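Local coordinates for precorrin-2 dehydrogenase (Bacillus megaterium, PDB 3DFZ), which catalyses the NAD-dependent dehydrogenation of precorrin-2 to sirohydrochlorin, a precursor shared by siroheme and anaerobic adenosylcobalamin biosynthesis, at residues 117-122 and 127-132; 34-39 and 45-50; 133-136 and 141-144; 80-83 and 87-90; 49-54 and 74-79. All blocks are in the same frame, centred on the assembly; numbering follows the deposited sequence. Where two conformers were deposited one is given.

Interaction 1. Residues 117-122 and 127-132; sequences LVNMAS and GNIQIP
Gly127 opens the contact by lying against Val118 and Met120. Its CA sends a C-H toward Val118 O at 3.6 Å, and CG of Met120 packs on its backbone. A side chain on Gly127 would run into Val118 O. One water takes N-H bonds from Met120 N and Gly127 N and gives one to Ile129 O, so it links the two segments where their backbones do not meet directly.

Asn128 comes next and reaches back with its side-chain amide. CG is tucked over the backbone, flanked by N and C (chi1 51°). From there OD1 takes the N-H of Val118 in its own carbonyl plane, with Val118 N to Asn128 OD1 at 2.9 Å. ND2 is held by Gln116 O, which fixes the turn of the amide. The side chain thus stands in for a strand partner.

Ile129 N then bonds to Val118 O at 3.1 Å. In return, Asn119 ND2 reaches Ile129 O at 2.8 Å. That bond is nearly straight (171°) and lies in the amide plane of Asn119, but it meets the acceptor from above the carbonyl plane. CD1 of Ile129 touches Leu117 CD2 at 3.8 Å. Further on, Ile131 lays CD1 against the amide of Asn119, whose OD1 is bonded by Arg46 NE.

Strand 117-120 is an edge strand, within this chain, of the putative NAD(P)-binding domain's parallel sheet. The Asn119 side chain is about 7 Å from that of Ile42, assigned to NAD(+) binding by similarity. Strand 94-97 bonds alongside, and helix 41-50 touches Ala121 and Ile131. Ile129 and Gln130 continue in an antiparallel ladder with a strand of the second subunit.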
# COMPACT_ATOMS: atom_id res chain seq x y z
N LEU B 117 7.61 0.84 -12.65
CA LEU B 117 6.39 1.14 -11.91
C LEU B 117 5.36 1.74 -12.83
O LEU B 117 5.61 2.75 -13.48
CB LEU B 117 6.64 2.11 -10.75
CG LEU B 117 7.47 1.68 -9.55
CD1 LEU B 117 7.21 2.68 -8.44
CD2 LEU B 117 7.13 0.22 -9.11
N VAL B 118 4.19 1.12 -12.86
CA VAL B 118 3.09 1.59 -13.66
C VAL B 118 1.76 1.22 -13.02
O VAL B 118 1.55 0.11 -12.56
CB VAL B 118 3.17 1.09 -15.12
CG1 VAL B 118 3.19 -0.43 -15.21
CG2 VAL B 118 2.04 1.70 -15.96
N ASN B 119 0.87 2.20 -13.00
CA ASN B 119 -0.49 1.99 -12.58
C ASN B 119 -1.38 2.03 -13.81
O ASN B 119 -1.44 3.03 -14.52
CB ASN B 119 -0.90 3.05 -11.55
CG ASN B 119 -2.36 2.98 -11.20
OD1 ASN B 119 -3.08 3.94 -11.38
ND2 ASN B 119 -2.83 1.83 -10.72
N MET B 120 -2.02 0.91 -14.10
CA MET B 120 -2.91 0.86 -15.25
C MET B 120 -4.30 1.09 -14.69
O MET B 120 -5.04 0.14 -14.42
CB MET B 120 -2.81 -0.50 -15.95
CG MET B 120 -1.42 -0.80 -16.46
SD MET B 120 -1.11 0.02 -18.04
CE MET B 120 0.57 -0.51 -18.34
N ALA B 121 -4.61 2.36 -14.47
CA ALA B 121 -5.82 2.78 -13.77
C ALA B 121 -7.06 2.39 -14.56
O ALA B 121 -8.07 1.96 -13.99
CB ALA B 121 -5.78 4.29 -13.51
N SER B 122 -6.94 2.50 -15.88
CA SER B 122 -8.06 2.32 -16.81
C SER B 122 -8.31 0.85 -17.11
O SER B 122 -8.85 0.53 -18.17
CB SER B 122 -7.82 3.10 -18.11
OG SER B 122 -7.81 4.51 -17.90
N GLY B 127 -1.17 -3.15 -13.83
CA GLY B 127 0.26 -2.90 -13.94
C GLY B 127 0.85 -3.60 -12.75
O GLY B 127 0.29 -4.60 -12.29
N ASN B 128 1.94 -3.09 -12.21
CA ASN B 128 2.46 -3.60 -10.94
C ASN B 128 2.10 -2.69 -9.77
O ASN B 128 2.51 -2.93 -8.63
CB ASN B 128 3.98 -3.83 -11.04
CG ASN B 128 4.72 -2.61 -11.56
OD1 ASN B 128 4.13 -1.55 -11.77
ND2 ASN B 128 6.03 -2.75 -11.77
N ILE B 129 1.35 -1.63 -10.06
CA ILE B 129 0.86 -0.70 -9.04
C ILE B 129 -0.68 -0.65 -9.09
O ILE B 129 -1.27 -0.48 -10.16
CB ILE B 129 1.45 0.77 -9.18
CG1 ILE B 129 2.99 0.80 -9.07
CG2 ILE B 129 0.81 1.72 -8.18
CD1 ILE B 129 3.58 0.40 -7.72
N GLN B 130 -1.30 -0.84 -7.92
CA GLN B 130 -2.74 -0.63 -7.75
C GLN B 130 -2.94 0.46 -6.71
O GLN B 130 -2.15 0.60 -5.78
CB GLN B 130 -3.44 -1.92 -7.26
CG GLN B 130 -3.78 -2.98 -8.34
CD GLN B 130 -4.14 -4.37 -7.72
OE1 GLN B 130 -4.22 -5.38 -8.43
NE2 GLN B 130 -4.33 -4.41 -6.40
N ILE B 131 -4.00 1.23 -6.87
CA ILE B 131 -4.37 2.21 -5.86
C ILE B 131 -5.57 1.72 -5.02
O ILE B 131 -6.67 1.56 -5.55
CB ILE B 131 -4.59 3.61 -6.45
CG1 ILE B 131 -3.25 4.14 -7.00
CG2 ILE B 131 -5.10 4.57 -5.37
CD1 ILE B 131 -3.37 4.84 -8.27
N PRO B 132 -5.33 1.47 -3.70
CA PRO B 132 -6.36 0.95 -2.79
C PRO B 132 -7.47 1.99 -2.50
O PRO B 132 -7.27 3.15 -2.75
CB PRO B 132 -5.56 0.67 -1.51
CG PRO B 132 -4.38 1.65 -1.56
CD PRO B 132 -4.05 1.78 -3.02
O HOH W 1 -2.37 -1.33 -12.32

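Interaction 2. Residues 34-39 and 45-50; sequences VLVVGG and RRIKGF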
# COMPACT_ATOMS: atom_id res chain seq x y z
N VAL B 34 7.19 11.77 -12.35
CA VAL B 34 5.89 11.08 -12.49
C VAL B 34 5.19 11.45 -13.81
O VAL B 34 4.88 12.62 -14.05
CB VAL B 34 4.94 11.40 -11.30
CG1 VAL B 34 3.53 10.90 -11.57
CG2 VAL B 34 5.50 10.81 -9.99
N LEU B 35 4.90 10.44 -14.64
CA LEU B 35 4.14 10.66 -15.87
C LEU B 35 2.70 10.21 -15.74
O LEU B 35 2.43 9.05 -15.46
CB LEU B 35 4.82 9.97 -17.06
CG LEU B 35 4.18 10.12 -18.46
CD1 LEU B 35 4.33 11.54 -19.04
CD2 LEU B 35 4.73 9.08 -19.40
N VAL B 36 1.78 11.14 -15.92
CA VAL B 36 0.37 10.80 -16.02
C VAL B 36 -0.03 10.86 -17.50
O VAL B 36 -0.03 11.94 -18.13
CB VAL B 36 -0.52 11.72 -15.16
CG1 VAL B 36 -2.00 11.31 -15.27
CG2 VAL B 36 -0.06 11.70 -13.69
N VAL B 37 -0.31 9.68 -18.05
CA VAL B 37 -0.84 9.54 -19.39
C VAL B 37 -2.35 9.60 -19.30
O VAL B 37 -2.98 8.72 -18.69
CB VAL B 37 -0.42 8.22 -20.03
CG1 VAL B 37 -1.12 8.04 -21.37
CG2 VAL B 37 1.08 8.15 -20.19
N GLY B 38 -2.91 10.64 -19.92
CA GLY B 38 -4.35 10.94 -19.88
C GLY B 38 -4.60 12.25 -19.16
O GLY B 38 -3.76 12.71 -18.38
N GLY B 39 -5.78 12.83 -19.40
CA GLY B 39 -6.14 14.12 -18.80
C GLY B 39 -7.62 14.32 -18.52
O GLY B 39 -8.11 15.46 -18.51
N ARG B 45 -8.25 12.61 -10.75
CA ARG B 45 -8.41 11.97 -9.45
C ARG B 45 -7.08 11.38 -8.99
O ARG B 45 -6.68 11.60 -7.83
CB ARG B 45 -9.54 10.92 -9.53
CG ARG B 45 -9.48 9.77 -8.52
CD ARG B 45 -10.88 9.24 -8.09
NE ARG B 45 -11.95 9.44 -9.09
CZ ARG B 45 -12.29 8.56 -10.03
NH1 ARG B 45 -11.65 7.39 -10.16
NH2 ARG B 45 -13.28 8.86 -10.87
N ARG B 46 -6.37 10.69 -9.89
CA ARG B 46 -5.05 10.13 -9.58
C ARG B 46 -4.02 11.19 -9.13
O ARG B 46 -3.35 10.99 -8.13
CB ARG B 46 -4.51 9.30 -10.75
CG ARG B 46 -5.23 7.98 -11.02
CD ARG B 46 -4.99 6.95 -9.89
NE ARG B 46 -5.53 5.62 -10.19
CZ ARG B 46 -6.80 5.25 -10.01
NH1 ARG B 46 -7.69 6.11 -9.54
NH2 ARG B 46 -7.18 4.01 -10.31
N ILE B 47 -3.91 12.29 -9.89
CA ILE B 47 -2.97 13.40 -9.62
C ILE B 47 -3.21 14.04 -8.26
O ILE B 47 -2.27 14.28 -7.51
CB ILE B 47 -3.03 14.50 -10.74
CG1 ILE B 47 -2.46 13.97 -12.06
CG2 ILE B 47 -2.31 15.77 -10.31
CD1 ILE B 47 -3.09 14.58 -13.31
N LYS B 48 -4.48 14.32 -7.95
CA LYS B 48 -4.87 14.77 -6.61
C LYS B 48 -4.13 14.02 -5.52
O LYS B 48 -3.65 14.63 -4.58
CB LYS B 48 -6.38 14.62 -6.41
CG LYS B 48 -7.12 15.94 -6.39
CD LYS B 48 -8.51 15.80 -7.04
CE LYS B 48 -9.31 17.11 -7.00
NZ LYS B 48 -10.47 17.09 -7.96
N GLY B 49 -4.05 12.70 -5.65
CA GLY B 49 -3.40 11.81 -4.70
C GLY B 49 -1.94 12.09 -4.42
O GLY B 49 -1.47 11.90 -3.30
N PHE B 50 -1.21 12.56 -5.43
CA PHE B 50 0.24 12.80 -5.25
C PHE B 50 0.73 14.24 -5.54
O PHE B 50 1.93 14.51 -5.69
CB PHE B 50 1.08 11.73 -5.97
CG PHE B 50 0.67 11.46 -7.40
CD1 PHE B 50 0.98 12.36 -8.43
CD2 PHE B 50 -0.01 10.28 -7.73
CE1 PHE B 50 0.61 12.11 -9.75
CE2 PHE B 50 -0.39 10.01 -9.05
CZ PHE B 50 -0.09 10.93 -10.07
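Val36 has both methyls turned to the helix. Its CG2 meets CG1 of Ile47 at 3.7 Å and the ring of Phe50 at CZ, also 3.7 Å. It touches the ring at the edge, close to the ring plane. CG1 of Val36 lies nearer CD1 of Ile47, at 4.0 Å. An alanine here would remove both methyls, and Ile47 and the edge of Phe50 would probably lose their shared packing surface on the strand.

Phe50 sits at the far end of the segment. Its CG is folded in above its own main chain (chi1 48°), and the ring reaches down to the strand. CE1 meets Val34 CG1 at 3.6 Å. One face is covered, off centre, by CA of Ile47. Tyr23 of the second subunit makes an edge-to-face contact with the same residue.

Strand 34-37 and helix 45-50 run nearly antiparallel, at 163°, with axes 10.2 Å apart. They are the first strand and helix of a beta-alpha-beta unit in the putative NAD(P)-binding domain. Gly38, just after the strand, belongs to a glycine-rich sequence consistent with a Rossmann-type fold.

No hydrogen bond crosses between the segments. Buried methyl and aromatic carbons hold the helix on strand 34-37 by shape fit; a polar tie to the sheet comes from Arg46, on Asn119.

Interaction 3. Residues 133-136 and 141-144; sequences AQFS and SLAI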
# COMPACT_ATOMS: atom_id res chain seq x y z
N ALA B 133 -8.62 1.58 -2.00
CA ALA B 133 -9.56 2.57 -1.47
C ALA B 133 -8.95 3.07 -0.17
O ALA B 133 -8.21 2.33 0.49
CB ALA B 133 -10.97 1.98 -1.22
N GLN B 134 -9.20 4.32 0.16
CA GLN B 134 -8.64 4.87 1.39
C GLN B 134 -9.65 5.78 2.00
O GLN B 134 -10.41 6.43 1.29
CB GLN B 134 -7.38 5.69 1.10
CG GLN B 134 -6.18 4.89 0.61
CD GLN B 134 -5.22 5.72 -0.19
OE1 GLN B 134 -4.64 6.69 0.33
NE2 GLN B 134 -5.03 5.36 -1.47
N PHE B 135 -9.66 5.83 3.32
CA PHE B 135 -10.28 6.97 4.01
C PHE B 135 -9.40 7.33 5.16
O PHE B 135 -8.55 6.55 5.59
CB PHE B 135 -11.75 6.72 4.46
CG PHE B 135 -11.88 5.81 5.66
CD1 PHE B 135 -11.95 6.34 6.95
CD2 PHE B 135 -11.92 4.44 5.50
CE1 PHE B 135 -12.04 5.50 8.07
CE2 PHE B 135 -12.02 3.60 6.60
CZ PHE B 135 -12.07 4.14 7.89
N SER B 136 -9.60 8.53 5.64
CA SER B 136 -8.76 9.10 6.66
C SER B 136 -9.68 9.52 7.79
O SER B 136 -10.83 9.90 7.54
CB SER B 136 -8.02 10.30 6.06
OG SER B 136 -6.79 10.53 6.73
N SER B 141 -5.17 6.71 8.81
CA SER B 141 -5.45 6.36 7.46
C SER B 141 -5.63 4.85 7.34
O SER B 141 -4.86 4.08 7.86
CB SER B 141 -4.29 6.87 6.58
OG SER B 141 -4.52 6.50 5.26
N LEU B 142 -6.68 4.44 6.63
CA LEU B 142 -6.94 3.04 6.29
C LEU B 142 -6.95 2.86 4.77
O LEU B 142 -7.56 3.63 4.05
CB LEU B 142 -8.30 2.57 6.90
CG LEU B 142 -8.30 2.53 8.45
CD1 LEU B 142 -9.64 2.10 9.03
CD2 LEU B 142 -7.21 1.61 8.96
N ALA B 143 -6.27 1.82 4.31
CA ALA B 143 -6.29 1.47 2.90
C ALA B 143 -6.87 0.07 2.74
O ALA B 143 -6.50 -0.85 3.45
CB ALA B 143 -4.87 1.55 2.34
N ILE B 144 -7.77 -0.09 1.79
CA ILE B 144 -8.46 -1.35 1.55
C ILE B 144 -8.33 -1.78 0.10
O ILE B 144 -8.59 -0.98 -0.80
CB ILE B 144 -9.99 -1.22 1.81
CG1 ILE B 144 -10.28 -0.60 3.18
CG2 ILE B 144 -10.70 -2.60 1.58
CD1 ILE B 144 -10.63 0.89 3.20
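Ala133 and Ile144 exchange two backbone hydrogen bonds, and Phe135 and Leu142 exchange two more. Ala133 N reaches Ile144 O at 2.8 Å, and Ile144 N reaches Ala133 O at the same length. Phe135 N to Leu142 O is 3.1 Å. Leu142 N to Phe135 O is 3.0 Å and almost straight (177°). Gln134 with Ala143, between them, and Ser136 with Ser141, beyond Phe135 and Leu142, are non-hydrogen-bonded pairs. There the strands draw closer, and Gln134 CA gives a C-H contact to Leu142 O at 3.1 Å. Ala143 CA does the same to Ala133 O.

These pairs make a two-stranded beta hairpin, with strand 129-137 running antiparallel to strand 140-145. Strand 140-145 also pairs with a strand of the second subunit in an antiparallel ladder. The sheet therefore continues across the dimer interface.

Apolar contacts gather on the face that carries Phe135, Leu142 and Ile144. Phe135 and Leu142 lie side by side and point the same way. With chi1 at 74°, the ring swings across to the partner strand and sets CZ 3.4 Å from Leu142 CD1. Ile144 CD1 approaches the ring edge, near its plane. A serine in place of Phe135 would take this ring away, and Leu142 CD1 is likely to be left without its aromatic neighbour. Helix 151-164 packs on this face through Leu161, which touches Phe135 and Ile144.

On the other face, Gln134 CG meets Ala143 CB at 4.0 Å. Ser136 OG is hydrogen-bonded with Gly138 O near the bend.

Interaction 4. Residues 80-83 and 87-90; sequences KRKK and EDLL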
# COMPACT_ATOMS: atom_id res chain seq x y z
N LYS B 80 1.97 18.36 -21.24
CA LYS B 80 2.43 18.10 -22.61
C LYS B 80 1.15 17.87 -23.42
O LYS B 80 0.48 16.85 -23.25
CB LYS B 80 3.35 16.88 -22.59
CG LYS B 80 4.17 16.57 -23.84
CD LYS B 80 5.64 16.35 -23.37
CE LYS B 80 6.53 15.52 -24.33
NZ LYS B 80 6.87 16.17 -25.64
N ARG B 81 0.77 18.85 -24.24
CA ARG B 81 -0.53 18.83 -24.93
C ARG B 81 -0.48 18.13 -26.27
O ARG B 81 -0.40 18.76 -27.31
CB ARG B 81 -1.12 20.23 -25.07
CG ARG B 81 -1.92 20.65 -23.88
CD ARG B 81 -2.08 22.15 -23.76
NE ARG B 81 -2.77 22.50 -22.51
CZ ARG B 81 -2.20 23.08 -21.46
NH1 ARG B 81 -0.92 23.41 -21.48
NH2 ARG B 81 -2.92 23.36 -20.38
N LYS B 82 -0.54 16.81 -26.21
CA LYS B 82 -0.37 15.93 -27.34
C LYS B 82 -0.66 14.49 -26.85
O LYS B 82 -0.82 14.26 -25.64
CB LYS B 82 1.05 16.04 -27.90
CG LYS B 82 2.16 15.67 -26.91
CD LYS B 82 3.47 15.43 -27.64
CE LYS B 82 4.23 14.27 -27.01
NZ LYS B 82 4.98 13.46 -28.02
N LYS B 83 -0.70 13.54 -27.78
CA LYS B 83 -0.77 12.15 -27.41
C LYS B 83 0.64 11.68 -27.08
O LYS B 83 1.61 12.24 -27.57
CB LYS B 83 -1.38 11.30 -28.54
CG LYS B 83 -2.83 11.67 -28.92
CD LYS B 83 -3.63 10.46 -29.47
CE LYS B 83 -3.00 9.81 -30.72
NZ LYS B 83 -3.85 8.69 -31.27
N GLU B 87 9.11 8.65 -26.52
CA GLU B 87 10.06 9.49 -25.81
C GLU B 87 9.61 9.77 -24.37
O GLU B 87 10.44 9.83 -23.45
CB GLU B 87 10.27 10.81 -26.59
CG GLU B 87 11.01 10.65 -27.93
CD GLU B 87 12.54 10.62 -27.78
OE1 GLU B 87 13.07 9.81 -26.97
OE2 GLU B 87 13.22 11.40 -28.48
N ASP B 88 8.30 9.91 -24.20
CA ASP B 88 7.69 10.27 -22.91
C ASP B 88 7.87 9.24 -21.79
O ASP B 88 7.58 9.55 -20.64
CB ASP B 88 6.20 10.59 -23.10
CG ASP B 88 5.98 11.81 -23.95
OD1 ASP B 88 6.88 12.67 -23.98
OD2 ASP B 88 4.91 11.93 -24.58
N LEU B 89 8.36 8.05 -22.13
CA LEU B 89 8.33 6.93 -21.20
C LEU B 89 9.73 6.48 -20.78
O LEU B 89 9.87 5.47 -20.07
CB LEU B 89 7.59 5.74 -21.82
CG LEU B 89 6.32 6.00 -22.65
CD1 LEU B 89 6.05 4.81 -23.56
CD2 LEU B 89 5.10 6.31 -21.78
N LEU B 90 10.75 7.24 -21.17
CA LEU B 90 12.14 6.80 -21.04
C LEU B 90 12.76 6.96 -19.65
O LEU B 90 13.39 6.02 -19.14
CB LEU B 90 13.01 7.48 -22.10
CG LEU B 90 12.93 6.98 -23.54
CD1 LEU B 90 13.88 7.76 -24.43
CD2 LEU B 90 13.25 5.50 -23.59
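Lys80 starts out with CG opposite the backbone N (chi1 -168°) and then bends twice along its chain, which carries its amino end to Asp88. Lys82 begins with CG between its own N and C (chi1 60°), and it too bends near its end. Lys82 and Asp88 reach toward each other head-on, while Lys80 crosses Asp88 at a slant. Both lysine ends come to the same side of the Asp88 carboxylate, one near each oxygen.

Both salt bridges are long. Lys82 NZ is 3.8 Å from Asp88 OD2. Lys80 NZ is 3.9 Å from Asp88 OD1, and the placing of that oxygen is less certain. Neither pair counts as a hydrogen bond, so the attraction is mainly one of charge. CE of Lys82 also lies against OD2, at 3.4 Å. A weak hydrogen bond from Gly85 N gives OD2 a further partner. Two positive groups beside one carboxylate would probably favour its charged form.

Asp88 lies in a 3-10 turn. Lys80 ends strand 77-80 and Lys82 lies in the loop just after it. Lys80 is tied by its backbone to strand 56-60. Lys83 touches Pro62, a residue assigned to NAD(+) binding by similarity. The contact is a surface salt-bridge network within the long connection between strands 77-80 and 94-97 of the putative NAD(P)-binding domain.

Interaction 5. Residues 49-54 and 74-79; sequences GFLQEG and KGQLRV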
# COMPACT_ATOMS: atom_id res chain seq x y z
N GLY B 49 -4.05 12.70 -5.65
CA GLY B 49 -3.40 11.81 -4.70
C GLY B 49 -1.94 12.09 -4.42
O GLY B 49 -1.47 11.90 -3.30
N PHE B 50 -1.21 12.56 -5.43
CA PHE B 50 0.24 12.80 -5.25
C PHE B 50 0.73 14.24 -5.54
O PHE B 50 1.93 14.51 -5.69
CB PHE B 50 1.08 11.73 -5.97
CG PHE B 50 0.67 11.46 -7.40
CD1 PHE B 50 0.98 12.36 -8.43
CD2 PHE B 50 -0.01 10.28 -7.73
CE1 PHE B 50 0.61 12.11 -9.75
CE2 PHE B 50 -0.39 10.01 -9.05
CZ PHE B 50 -0.09 10.93 -10.07
N LEU B 51 -0.22 15.17 -5.56
CA LEU B 51 0.07 16.57 -5.87
C LEU B 51 0.90 17.30 -4.79
O LEU B 51 1.68 18.21 -5.10
CB LEU B 51 -1.26 17.29 -6.12
CG LEU B 51 -1.33 18.72 -6.63
CD1 LEU B 51 -0.75 18.84 -8.01
CD2 LEU B 51 -2.80 19.12 -6.63
N GLN B 52 0.72 16.89 -3.53
CA GLN B 52 1.48 17.45 -2.42
C GLN B 52 2.69 16.57 -2.04
O GLN B 52 3.17 16.65 -0.90
CB GLN B 52 0.57 17.61 -1.20
CG GLN B 52 -0.55 18.61 -1.38
CD GLN B 52 -1.84 18.11 -0.78
OE1 GLN B 52 -1.91 17.00 -0.25
NE2 GLN B 52 -2.89 18.94 -0.85
N GLU B 53 3.18 15.76 -2.98
CA GLU B 53 4.23 14.77 -2.67
C GLU B 53 5.66 15.13 -3.07
O GLU B 53 6.59 14.36 -2.78
CB GLU B 53 3.86 13.38 -3.22
CG GLU B 53 2.58 12.78 -2.63
CD GLU B 53 2.69 12.47 -1.13
OE1 GLU B 53 3.72 11.87 -0.69
OE2 GLU B 53 1.75 12.83 -0.39
N GLY B 54 5.84 16.27 -3.74
CA GLY B 54 7.17 16.76 -4.10
C GLY B 54 7.73 16.12 -5.35
O GLY B 54 8.93 16.11 -5.61
N LYS B 74 -0.87 26.95 -11.42
CA LYS B 74 -0.36 27.14 -10.06
C LYS B 74 1.09 26.65 -9.93
O LYS B 74 1.73 26.83 -8.88
CB LYS B 74 -1.28 26.46 -9.04
CG LYS B 74 -2.55 27.25 -8.75
CD LYS B 74 -3.51 26.41 -7.92
CE LYS B 74 -4.45 27.31 -7.12
NZ LYS B 74 -5.56 26.53 -6.49
N GLY B 75 1.61 26.04 -11.01
CA GLY B 75 3.00 25.56 -11.09
C GLY B 75 3.23 24.39 -10.14
O GLY B 75 4.13 24.44 -9.30
N GLN B 76 2.41 23.36 -10.29
CA GLN B 76 2.51 22.14 -9.46
C GLN B 76 2.80 20.95 -10.34
O GLN B 76 3.24 19.91 -9.87
CB GLN B 76 1.21 21.92 -8.70
CG GLN B 76 0.97 22.99 -7.65
CD GLN B 76 -0.44 22.97 -7.14
OE1 GLN B 76 -1.38 23.34 -7.85
NE2 GLN B 76 -0.60 22.55 -5.91
N LEU B 77 2.54 21.11 -11.63
CA LEU B 77 2.83 20.07 -12.60
C LEU B 77 3.13 20.72 -13.94
O LEU B 77 2.89 21.91 -14.10
CB LEU B 77 1.67 19.07 -12.70
CG LEU B 77 0.23 19.54 -12.89
CD1 LEU B 77 -0.02 20.00 -14.36
CD2 LEU B 77 -0.72 18.41 -12.44
N ARG B 78 3.68 19.92 -14.87
CA ARG B 78 3.82 20.29 -16.27
C ARG B 78 2.86 19.50 -17.20
O ARG B 78 2.65 18.30 -17.02
CB ARG B 78 5.28 20.13 -16.73
CG ARG B 78 5.46 20.12 -18.25
CD ARG B 78 6.89 20.32 -18.69
NE ARG B 78 7.70 19.11 -18.61
CZ ARG B 78 7.78 18.19 -19.57
NH1 ARG B 78 7.09 18.32 -20.69
NH2 ARG B 78 8.57 17.12 -19.40
N VAL B 79 2.32 20.18 -18.20
CA VAL B 79 1.44 19.58 -19.20
C VAL B 79 2.14 19.51 -20.58
O VAL B 79 2.83 20.45 -21.01
CB VAL B 79 0.08 20.35 -19.31
CG1 VAL B 79 -0.85 19.66 -20.31
CG2 VAL B 79 -0.61 20.44 -17.96
O HOH W 2 3.40 18.92 -7.25
O HOH W 3 1.60 21.24 -4.70
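Leu51 meets Gln76 where helix 41-50 gives way to a turn. Phe50 opens this type I beta turn, which ends at Glu53. The turn is closed by Glu53 N bonding to Phe50 O at 3.2 Å. Leu51 is its second residue.

CG of Leu51 lies opposite the backbone N (chi1 -172°), which extends the branched end toward Gln76. CD1 touches Gln76 CB at 3.7 Å. CG and CD2 approach Gln76 NE2 more loosely, at 4.0 Å and 4.1 Å. The two side chains cross at about a right angle, so the leucine lies across the base and the amide end of the glutamine. CD1 also comes within 4.5 Å of CD2 on Leu77, a marginal apolar contact.

The backbone of Leu51 works through water. One water gives a hydrogen bond to Leu51 O and accepts one from Gln76 NE2, 2.8 Å away. A second water lies 2.8 Å from both Leu51 O and Gln76 O. No direct hydrogen bond joins the segments, so their polar groups meet across solvent.

Gly75, on the other segment, forms a Schellman motif at the end of helix 66-73, and the chain then enters strand 77-80. Trp71 of that helix touches both Leu51 and Gln76. Leu77 packs on Ile57 and Val59 of the neighbouring strand 56-60. The contact thus joins the region at the end of helix 41-50 to the residues leading into strand 77-80, an edge strand, within this chain, of the parallel sheet in the putative NAD(P)-binding domain.

Interactions 1 and 2 are buried, interactions 3 and 5 partly so, and interaction 4 is on the surface. Interactions 2 and 5 share Gly49 and Phe50, and they touch through Ile47 and Leu77. Interactions 1 and 2 meet where Arg46 reaches Asn119. Interactions 1 and 3 use the same strand, 129-137, and both extend into a beta ladder with the second subunit. Chemistry follows place. Interaction 2 is wholly apolar, interaction 1 mixes amide and backbone bonds, and interaction 3 is a regular ladder. Interaction 5 combines one leucine's packing with water bridges, and interaction 4 rests on charge. Interactions 3 and 4 lie farthest apart, with centres about 32 Å from each other.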